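Local coordinates for endo-1,4-beta-xylanase 1 (Hypocrea jecorina, PDB 1XYN), which hydrolyses internal beta-1,4-xylosidic bonds of xylan, a major plant cell wall hemicellulose, releasing xylooligosaccharides and xylose, at residues D33-V38 with A162-G167. Numbering follows the deposited sequence.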
ATOM      1  N   ASP A  33      -1.665  -8.355   4.011  1.00 17.56           N
ATOM      2  CA  ASP A  33      -0.326  -8.607   3.504  1.00 19.26           C
ATOM      3  C   ASP A  33       0.736  -8.534   4.588  1.00 20.96           C
ATOM      4  O   ASP A  33       0.669  -7.702   5.496  1.00 26.81           O
ATOM      5  CB  ASP A  33       0.001  -7.594   2.391  1.00 25.61           C
ATOM      6  CG  ASP A  33       1.360  -7.846   1.731  1.00 29.00           C
ATOM      7  OD1 ASP A  33       1.707  -9.025   1.502  1.00 26.57           O
ATOM      8  OD2 ASP A  33       2.075  -6.862   1.429  1.00 29.61           O
ATOM      9  N   PHE A  34       1.729  -9.403   4.458  1.00 20.35           N
ATOM     10  CA  PHE A  34       2.850  -9.472   5.376  1.00 13.91           C
ATOM     11  C   PHE A  34       4.048 -10.000   4.588  1.00 17.31           C
ATOM     12  O   PHE A  34       3.890 -10.787   3.645  1.00 15.00           O
ATOM     13  CB  PHE A  34       2.531 -10.420   6.538  1.00 13.58           C
ATOM     14  CG  PHE A  34       2.349 -11.855   6.123  1.00  8.16           C
ATOM     15  CD1 PHE A  34       1.122 -12.312   5.673  1.00  5.22           C
ATOM     16  CD2 PHE A  34       3.414 -12.746   6.169  1.00 10.21           C
ATOM     17  CE1 PHE A  34       0.955 -13.644   5.270  1.00  7.38           C
ATOM     18  CE2 PHE A  34       3.258 -14.077   5.767  1.00  9.63           C
ATOM     19  CZ  PHE A  34       2.024 -14.522   5.317  1.00  7.62           C
ATOM     20  N   VAL A  35       5.235  -9.522   4.938  1.00 16.26           N
ATOM     21  CA  VAL A  35       6.464  -9.960   4.291  1.00 13.32           C
ATOM     22  C   VAL A  35       7.458 -10.302   5.395  1.00 15.22           C
ATOM     23  O   VAL A  35       7.948  -9.405   6.084  1.00 16.66           O
ATOM     24  CB  VAL A  35       7.090  -8.840   3.418  1.00 16.29           C
ATOM     25  CG1 VAL A  35       8.276  -9.394   2.626  1.00 11.33           C
ATOM     26  CG2 VAL A  35       6.055  -8.226   2.494  1.00 10.35           C
ATOM     27  N   VAL A  36       7.734 -11.592   5.590  1.00 11.30           N
ATOM     28  CA  VAL A  36       8.687 -12.007   6.618  1.00  9.06           C
ATOM     29  C   VAL A  36       9.757 -12.904   6.020  1.00 13.86           C
ATOM     30  O   VAL A  36       9.502 -13.647   5.075  1.00 16.66           O
ATOM     31  CB  VAL A  36       8.020 -12.806   7.758  1.00  9.23           C
ATOM     32  CG1 VAL A  36       7.010 -11.955   8.501  1.00  6.90           C
ATOM     33  CG2 VAL A  36       7.390 -14.078   7.208  1.00  7.58           C
ATOM     34  N   GLY A  37      10.942 -12.874   6.612  1.00  9.97           N
ATOM     35  CA  GLY A  37      12.025 -13.707   6.131  1.00  6.77           C
ATOM     36  C   GLY A  37      13.328 -13.214   6.707  1.00  7.01           C
ATOM     37  O   GLY A  37      13.348 -12.225   7.442  1.00  7.28           O
ATOM     38  N   VAL A  38      14.418 -13.891   6.372  1.00  8.04           N
ATOM     39  CA  VAL A  38      15.736 -13.513   6.877  1.00 12.42           C
ATOM     40  C   VAL A  38      16.767 -13.407   5.760  1.00  8.39           C
ATOM     41  O   VAL A  38      16.630 -14.028   4.711  1.00 14.02           O
ATOM     42  CB  VAL A  38      16.237 -14.507   7.965  1.00 11.83           C
ATOM     43  CG1 VAL A  38      15.237 -14.570   9.115  1.00  6.53           C
ATOM     44  CG2 VAL A  38      16.475 -15.888   7.375  1.00  9.11           C
ATOM     45  N   ALA A 162      12.029 -14.293   1.498  1.00 12.81           N
ATOM     46  CA  ALA A 162      10.783 -14.020   2.198  1.00 11.82           C
ATOM     47  C   ALA A 162       9.539 -14.751   1.712  1.00 14.52           C
ATOM     48  O   ALA A 162       9.475 -15.259   0.589  1.00 12.88           O
ATOM     49  CB  ALA A 162      10.532 -12.507   2.208  1.00  9.78           C
ATOM     50  N   VAL A 163       8.564 -14.837   2.608  1.00 12.91           N
ATOM     51  CA  VAL A 163       7.278 -15.452   2.322  1.00 12.25           C
ATOM     52  C   VAL A 163       6.323 -14.282   2.456  1.00 12.10           C
ATOM     53  O   VAL A 163       6.447 -13.482   3.386  1.00 12.70           O
ATOM     54  CB  VAL A 163       6.911 -16.541   3.357  1.00 14.08           C
ATOM     55  CG1 VAL A 163       5.460 -16.953   3.196  1.00 18.46           C
ATOM     56  CG2 VAL A 163       7.803 -17.761   3.180  1.00 16.66           C
ATOM     57  N   GLU A 164       5.422 -14.138   1.496  1.00 10.65           N
ATOM     58  CA  GLU A 164       4.462 -13.039   1.518  1.00 11.62           C
ATOM     59  C   GLU A 164       3.092 -13.598   1.200  1.00 13.26           C
ATOM     60  O   GLU A 164       2.962 -14.513   0.391  1.00 12.01           O
ATOM     61  CB  GLU A 164       4.863 -11.959   0.505  1.00 12.98           C
ATOM     62  CG  GLU A 164       3.836 -10.839   0.314  1.00  4.97           C
ATOM     63  CD  GLU A 164       4.372  -9.645  -0.483  1.00 14.76           C
ATOM     64  OE1 GLU A 164       5.482  -9.745  -1.051  1.00 15.48           O
ATOM     65  OE2 GLU A 164       3.682  -8.598  -0.538  1.00 17.20           O
ATOM     66  N   GLY A 165       2.067 -13.080   1.871  1.00 15.40           N
ATOM     67  CA  GLY A 165       0.734 -13.584   1.620  1.00 14.36           C
ATOM     68  C   GLY A 165      -0.405 -12.733   2.135  1.00 15.34           C
ATOM     69  O   GLY A 165      -0.200 -11.705   2.785  1.00 15.80           O
ATOM     70  N   TRP A 166      -1.613 -13.173   1.800  1.00 15.41           N
ATOM     71  CA  TRP A 166      -2.850 -12.518   2.194  1.00 12.73           C
ATOM     72  C   TRP A 166      -4.023 -13.343   1.683  1.00 15.39           C
ATOM     73  O   TRP A 166      -3.851 -14.220   0.829  1.00 11.49           O
ATOM     74  CB  TRP A 166      -2.932 -11.092   1.623  1.00 16.65           C
ATOM     75  CG  TRP A 166      -2.983 -10.997   0.111  1.00 20.35           C
ATOM     76  CD1 TRP A 166      -4.105 -11.055  -0.682  1.00 19.49           C
ATOM     77  CD2 TRP A 166      -1.885 -10.726  -0.776  1.00 19.76           C
ATOM     78  NE1 TRP A 166      -3.770 -10.822  -1.994  1.00 17.15           N
ATOM     79  CE2 TRP A 166      -2.419 -10.620  -2.083  1.00 18.65           C
ATOM     80  CE3 TRP A 166      -0.505 -10.560  -0.594  1.00 16.93           C
ATOM     81  CZ2 TRP A 166      -1.619 -10.353  -3.200  1.00 21.72           C
ATOM     82  CZ3 TRP A 166       0.291 -10.295  -1.707  1.00 16.92           C
ATOM     83  CH2 TRP A 166      -0.269 -10.193  -2.992  1.00 23.25           C
ATOM     84  N   GLY A 167      -5.200 -13.086   2.248  1.00 17.86           N
ATOM     85  CA  GLY A 167      -6.408 -13.780   1.841  1.00 18.57           C
ATOM     86  C   GLY A 167      -6.552 -15.244   2.212  1.00 17.60           C
ATOM     87  O   GLY A 167      -7.393 -15.941   1.642  1.00 18.02           O
TER
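V36 and V163 form a hydrogen-bonded pair between antiparallel neighbours, strands 34-40 and 155-166, within the curved sheet that lines the cleft of the GH11 jelly roll. V163 N donates to V36 O at 2.9 Å, and V36 N returns a bond to V163 O; both are nearly straight. Toward F34 and G165 the ladder loosens, their two reciprocal bonds being weak, while the CA of D33 adds a C-H...O contact to G165 O. One face of the sheet, with F34, V36 and V163, packs on W28, V26 and F24 of the second sheet. The F34 ring lies with one face over the G165 backbone, whose N stands 3.6 Å above the ring plane, offset toward the rim, and F34 CG takes the crowded position between backbone N and carbonyl carbon (chi1 65°). An alanine at F34 would probably open a gap between G165 and W28, leaving the G165 backbone without its aromatic cover. The cleft face carries E164, predicted to be the proton donor, with V35 CG2 3.7 Å from its CD. The D33 carboxylate, its CG anti to the backbone N (chi1 -176°), meets that of E164 nearly coplanar, D33 OD1 and OD2 lying 2.9 and 3.1 Å from E164 OE2, no hydrogen bond assigned. D33 OD1 also lies 3.4 Å from W166 CE3, the carboxylate plane almost perpendicular to the indole. E164 OE1 shares a hydrogen bond with Y77 OH, a probable substrate-binding residue. An aspartate beside the acid/base residue, where other family 11 xylanases have asparagine, generally accompanies acidic pH optima, consistent with the name acidic xylanase.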